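Local coordinates for protein bacterioferritin (Rhodobacter capsulatus, PDB 1JGC) that stores iron, oxidising Fe(2+) with dioxygen at a ferroxidase centre and laying down the ferric mineral inside a hollow haem-containing shell of 24 subunits, at the interface of chains A and B. Coordinates in Å, arbitrary orientation; residue numbers count along the deposited sequence, not the author numbering. Chains: chain A/B, bacterioferritin.

The interface of chains A and B. Residues chain A 35, 37, 83, 147, 150-151; chain B 140, 143-144.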
loop_
_atom_site.group_PDB
_atom_site.type_symbol
_atom_site.label_atom_id
_atom_site.label_comp_id
_atom_site.label_asym_id
_atom_site.label_seq_id
_atom_site.Cartn_x
_atom_site.Cartn_y
_atom_site.Cartn_z
ATOM N N TRP A 35 -28.273 -36.525 -13.905
ATOM C CA TRP A 35 -29.461 -36.115 -14.654
ATOM C C TRP A 35 -29.253 -34.730 -15.248
ATOM O O TRP A 35 -30.035 -34.274 -16.083
ATOM C CB TRP A 35 -30.711 -36.092 -13.762
ATOM C CG TRP A 35 -31.182 -37.452 -13.328
ATOM C CD1 TRP A 35 -30.996 -38.633 -13.993
ATOM C CD2 TRP A 35 -31.905 -37.780 -12.129
ATOM N NE1 TRP A 35 -31.549 -39.671 -13.281
ATOM C CE2 TRP A 35 -32.114 -39.175 -12.136
ATOM C CE3 TRP A 35 -32.393 -37.028 -11.051
ATOM C CZ2 TRP A 35 -32.787 -39.835 -11.106
ATOM C CZ3 TRP A 35 -33.064 -37.688 -10.023
ATOM C CH2 TRP A 35 -33.253 -39.077 -10.061
ATOM N N LEU A 37 -29.104 -32.013 -13.341
ATOM C CA LEU A 37 -29.773 -31.048 -12.472
ATOM C C LEU A 37 -28.797 -30.618 -11.374
ATOM O O LEU A 37 -29.032 -30.846 -10.190
ATOM C CB LEU A 37 -31.020 -31.686 -11.856
ATOM C CG LEU A 37 -31.974 -32.336 -12.868
ATOM C CD1 LEU A 37 -33.204 -32.873 -12.152
ATOM C CD2 LEU A 37 -32.385 -31.318 -13.915
ATOM N N PRO A 83 -36.573 -36.690 -10.448
ATOM C CA PRO A 83 -36.543 -35.437 -9.683
ATOM C C PRO A 83 -37.580 -35.360 -8.562
ATOM O O PRO A 83 -37.230 -35.236 -7.395
ATOM C CB PRO A 83 -36.777 -34.371 -10.752
ATOM C CG PRO A 83 -36.128 -34.975 -11.972
ATOM C CD PRO A 83 -36.536 -36.433 -11.902
ATOM N N GLN A 147 -40.965 -30.258 -16.562
ATOM C CA GLN A 147 -39.978 -29.603 -17.418
ATOM C C GLN A 147 -39.502 -28.262 -16.866
ATOM O O GLN A 147 -38.308 -27.966 -16.866
ATOM C CB GLN A 147 -40.545 -29.411 -18.826
ATOM C CG GLN A 147 -41.004 -30.709 -19.467
ATOM C CD GLN A 147 -41.393 -30.546 -20.924
ATOM O OE1 GLN A 147 -42.242 -29.724 -21.263
ATOM N NE2 GLN A 147 -40.777 -31.338 -21.797
ATOM N N ALA A 150 -37.229 -28.770 -13.842
ATOM C CA ALA A 150 -35.946 -29.313 -14.263
ATOM C C ALA A 150 -35.113 -28.190 -14.874
ATOM O O ALA A 150 -33.915 -28.098 -14.637
ATOM C CB ALA A 150 -36.156 -30.430 -15.272
ATOM N N LEU A 151 -35.760 -27.330 -15.651
ATOM C CA LEU A 151 -35.070 -26.220 -16.279
ATOM C C LEU A 151 -34.447 -25.303 -15.224
ATOM O O LEU A 151 -33.268 -24.970 -15.300
ATOM C CB LEU A 151 -36.049 -25.439 -17.158
ATOM C CG LEU A 151 -35.523 -24.206 -17.896
ATOM C CD1 LEU A 151 -34.241 -24.550 -18.643
ATOM C CD2 LEU A 151 -36.590 -23.712 -18.862
ATOM N N LEU B 140 -30.845 -34.952 -20.364
ATOM C CA LEU B 140 -31.439 -33.700 -19.925
ATOM C C LEU B 140 -32.247 -33.077 -21.054
ATOM O O LEU B 140 -33.237 -32.383 -20.819
ATOM C CB LEU B 140 -30.356 -32.727 -19.470
ATOM C CG LEU B 140 -30.849 -31.352 -19.017
ATOM C CD1 LEU B 140 -31.743 -31.508 -17.796
ATOM C CD2 LEU B 140 -29.656 -30.451 -18.703
ATOM N N ARG B 143 -35.613 -34.835 -21.108
ATOM C CA ARG B 143 -36.384 -34.461 -19.931
ATOM C C ARG B 143 -36.947 -33.044 -20.040
ATOM O O ARG B 143 -38.116 -32.815 -19.730
ATOM C CB ARG B 143 -35.521 -34.578 -18.670
ATOM C CG ARG B 143 -36.127 -33.888 -17.467
ATOM C CD ARG B 143 -35.345 -34.152 -16.206
ATOM N NE ARG B 143 -35.679 -35.444 -15.623
ATOM C CZ ARG B 143 -34.822 -36.449 -15.510
ATOM N NH1 ARG B 143 -33.573 -36.302 -15.953
ATOM N NH2 ARG B 143 -35.203 -37.582 -14.935
ATOM N N LEU B 144 -36.114 -32.103 -20.483
ATOM C CA LEU B 144 -36.531 -30.710 -20.623
ATOM C C LEU B 144 -37.408 -30.499 -21.839
ATOM O O LEU B 144 -38.371 -29.745 -21.787
ATOM C CB LEU B 144 -35.313 -29.785 -20.748
ATOM C CG LEU B 144 -34.329 -29.685 -19.585
ATOM C CD1 LEU B 144 -33.209 -28.731 -19.949
ATOM C CD2 LEU B 144 -35.054 -29.206 -18.338
#
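B:Arg143 lies across chain A between A:Ala150, A:Pro83 and A:Trp35, near the C-terminal end of helix 114-144. From CB, CG leaves anti to the backbone N (chi1 166°), and CG and then CD pass the methyl of A:Ala150, CD lying 3.9 Å from its CB. A bend at chi3 (-81°) then turns the head toward A:Pro83, the first residue of helix 83-111. NE is 3.7 Å from CG of the proline ring, and NH2 ends 3.5 Å from its CD, a tip-to-tip approach. The other terminal nitrogen, NH1, turns to A:Trp35 and lies 3.6 Å from its CB. The guanidinium does not stack on the indole: the two planes are 51° apart, and NH2 stands over one ring face, offset toward the rim.

One residue on, B:Leu144 puts methyl CD2 against the short helix 146-152 of chain A, 3.5 Å from A:Ala150 CB and also against the backbone of A:Leu151. Beside the tryptophan carbonyl, methyl CD1 of B:Leu140 meets methyl CD2 of A:Leu37, the side chains crossing at a slant. The patch belongs to an interface between subunits of the 24-subunit shell that as a whole is not an exact two-fold. At the patch's far side the carbonyl O of B:Leu144 stands 2.9 Å from A:Gln147 NE2, over the amide face, where the N-H bonds point elsewhere and no hydrogen bond forms.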